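Local coordinates for protein transcriptional activator TenA-1 (Sulfolobus solfataricus P2, PDB 2QZC) that is a putative TenA-like thiaminase of the haem oxygenase-like fold, probably acting on thiamin or its breakdown products, at residues R42-Q47 / G201-S206. Numbering follows the deposited sequence.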
loop_
_atom_site.group_PDB
_atom_site.type_symbol
_atom_site.label_atom_id
_atom_site.label_comp_id
_atom_site.label_asym_id
_atom_site.label_seq_id
_atom_site.Cartn_x
_atom_site.Cartn_y
_atom_site.Cartn_z
ATOM N N ARG A 42 21.288 -1.758 -19.974
ATOM C CA ARG A 42 20.155 -2.642 -20.199
ATOM C C ARG A 42 20.121 -3.738 -19.131
ATOM O O ARG A 42 19.066 -4.002 -18.550
ATOM C CB ARG A 42 20.215 -3.256 -21.594
ATOM C CG ARG A 42 19.043 -4.081 -21.912
ATOM C CD ARG A 42 19.063 -4.651 -23.343
ATOM N NE ARG A 42 17.872 -5.472 -23.561
ATOM C CZ ARG A 42 17.780 -6.783 -23.325
ATOM N NH1 ARG A 42 18.804 -7.493 -22.876
ATOM N NH2 ARG A 42 16.623 -7.396 -23.555
ATOM N N TYR A 43 21.274 -4.339 -18.860
ATOM C CA TYR A 43 21.405 -5.383 -17.829
ATOM C C TYR A 43 20.902 -4.795 -16.494
ATOM O O TYR A 43 20.095 -5.437 -15.750
ATOM C CB TYR A 43 22.861 -5.796 -17.675
ATOM C CG TYR A 43 23.124 -6.756 -16.546
ATOM C CD1 TYR A 43 23.236 -6.310 -15.234
ATOM C CD2 TYR A 43 23.227 -8.131 -16.776
ATOM C CE1 TYR A 43 23.475 -7.190 -14.206
ATOM C CE2 TYR A 43 23.477 -9.035 -15.734
ATOM C CZ TYR A 43 23.585 -8.542 -14.435
ATOM O OH TYR A 43 23.825 -9.402 -13.390
ATOM N N TYR A 44 21.389 -3.591 -16.170
ATOM C CA TYR A 44 21.001 -2.880 -14.932
ATOM C C TYR A 44 19.485 -2.682 -14.862
ATOM O O TYR A 44 18.823 -2.926 -13.826
ATOM C CB TYR A 44 21.738 -1.514 -14.810
ATOM C CG TYR A 44 21.058 -0.562 -13.853
ATOM C CD1 TYR A 44 21.176 -0.733 -12.470
ATOM C CD2 TYR A 44 20.275 0.478 -14.330
ATOM C CE1 TYR A 44 20.486 0.115 -11.606
ATOM C CE2 TYR A 44 19.616 1.341 -13.475
ATOM C CZ TYR A 44 19.718 1.144 -12.116
ATOM O OH TYR A 44 19.015 1.989 -11.272
ATOM N N LEU A 45 18.900 -2.160 -15.946
ATOM C CA LEU A 45 17.464 -1.864 -15.962
ATOM C C LEU A 45 16.613 -3.094 -15.734
ATOM O O LEU A 45 15.539 -3.007 -15.075
ATOM C CB LEU A 45 17.007 -1.212 -17.268
ATOM C CG LEU A 45 17.235 0.277 -17.360
ATOM C CD1 LEU A 45 16.651 0.710 -18.728
ATOM C CD2 LEU A 45 16.621 1.118 -16.186
ATOM N N ILE A 46 17.048 -4.231 -16.260
ATOM C CA ILE A 46 16.323 -5.474 -16.057
ATOM C C ILE A 46 16.393 -5.874 -14.578
ATOM O O ILE A 46 15.358 -6.142 -13.939
ATOM C CB ILE A 46 16.839 -6.581 -16.959
ATOM C CG1 ILE A 46 16.559 -6.253 -18.442
ATOM C CG2 ILE A 46 16.209 -7.931 -16.595
ATOM C CD1 ILE A 46 17.385 -7.172 -19.409
ATOM N N GLN A 47 17.590 -5.809 -13.986
ATOM C CA GLN A 47 17.699 -6.102 -12.546
ATOM C C GLN A 47 16.895 -5.114 -11.715
ATOM O O GLN A 47 16.248 -5.500 -10.725
ATOM C CB GLN A 47 19.172 -6.090 -12.081
ATOM C CG GLN A 47 19.974 -7.245 -12.626
ATOM C CD GLN A 47 19.430 -8.605 -12.276
ATOM O OE1 GLN A 47 19.299 -8.940 -11.088
ATOM N NE2 GLN A 47 19.045 -9.392 -13.308
ATOM N N GLY A 201 27.284 -2.846 -4.326
ATOM C CA GLY A 201 27.329 -4.142 -4.969
ATOM C C GLY A 201 26.434 -4.248 -6.179
ATOM O O GLY A 201 26.754 -4.931 -7.152
ATOM N N PHE A 202 25.287 -3.579 -6.133
ATOM C CA PHE A 202 24.317 -3.607 -7.259
ATOM C C PHE A 202 24.923 -2.973 -8.519
ATOM O O PHE A 202 24.826 -3.535 -9.617
ATOM C CB PHE A 202 23.019 -2.870 -6.840
ATOM C CG PHE A 202 21.806 -3.233 -7.646
ATOM C CD1 PHE A 202 21.548 -2.658 -8.876
ATOM C CD2 PHE A 202 20.897 -4.161 -7.149
ATOM C CE1 PHE A 202 20.400 -3.077 -9.651
ATOM C CE2 PHE A 202 19.760 -4.509 -7.868
ATOM C CZ PHE A 202 19.535 -3.983 -9.118
ATOM N N TRP A 203 25.594 -1.844 -8.333
ATOM C CA TRP A 203 26.270 -1.197 -9.471
ATOM C C TRP A 203 27.443 -2.054 -9.932
ATOM O O TRP A 203 27.680 -2.166 -11.137
ATOM C CB TRP A 203 26.815 0.166 -9.093
ATOM C CG TRP A 203 25.973 1.274 -8.621
ATOM C CD1 TRP A 203 26.226 2.046 -7.516
ATOM C CD2 TRP A 203 24.816 1.838 -9.241
ATOM N NE1 TRP A 203 25.316 3.051 -7.431
ATOM C CE2 TRP A 203 24.413 2.931 -8.440
ATOM C CE3 TRP A 203 24.056 1.504 -10.390
ATOM C CZ2 TRP A 203 23.266 3.724 -8.728
ATOM C CZ3 TRP A 203 22.958 2.267 -10.682
ATOM C CH2 TRP A 203 22.575 3.400 -9.835
ATOM N N ASP A 204 28.229 -2.604 -9.000
ATOM C CA ASP A 204 29.371 -3.530 -9.279
ATOM C C ASP A 204 28.893 -4.695 -10.182
ATOM O O ASP A 204 29.512 -5.073 -11.188
ATOM C CB ASP A 204 29.956 -4.229 -7.989
ATOM C CG ASP A 204 30.700 -3.299 -6.957
ATOM O OD1 ASP A 204 31.106 -2.196 -7.330
ATOM O OD2 ASP A 204 30.856 -3.717 -5.733
ATOM N N ALA A 205 27.795 -5.310 -9.766
ATOM C CA ALA A 205 27.252 -6.490 -10.433
ATOM C C ALA A 205 26.765 -6.181 -11.845
ATOM O O ALA A 205 26.848 -7.049 -12.739
ATOM C CB ALA A 205 26.130 -7.106 -9.589
ATOM N N SER A 206 26.289 -4.949 -12.056
ATOM C CA SER A 206 25.862 -4.509 -13.382
ATOM C C SER A 206 27.096 -4.265 -14.264
ATOM O O SER A 206 27.101 -4.687 -15.423
ATOM C CB SER A 206 24.932 -3.303 -13.302
ATOM O OG SER A 206 23.633 -3.689 -12.855
#
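How aromatic side chains bridge two helices is illustrated where the axes of 42-47, on helix 38-63, and 201-206, on the C-terminal helix 186-208, approach to 9.8 Å with N-to-C directions 134° apart, inside the haem oxygenase-like fold. Tyr-43 brings a ring edge to Ser-206, CD1 lying 3.6 Å from OG, while its hydroxyl is hydrogen-bonded to Asp-210 O. In Tyr-44, CG anti to the backbone N (chi1 161°), CE1 makes the closest aromatic approach, 3.4 Å from Trp-203 CZ3, with CD1 and CE1 both 3.7 Å from Phe-202 CE1. Its side chain points the same way as Trp-203, ring planes inclined by 36°, and its direction crosses that of Phe-202 at about a right angle. Its OH bonds to Tyr-141 OH, while Ser-206 OG lies 3.4 Å from Tyr-44 CA. An alanine at Tyr-44 would remove this ring and its hydroxyl bond, and would probably weaken packing between the helices. Gln-47 lends only CB, 3.7 Å from Phe-202 CZ; the bent chain carries the amide to Asn-112 and Gly-107. Imidazole near Phe-202 and glycerol near Tyr-44, probably from the crystallisation liquor, may mark a pocket. Cohesion is therefore chiefly apolar, tyrosine and glutamine polar ends being satisfied elsewhere.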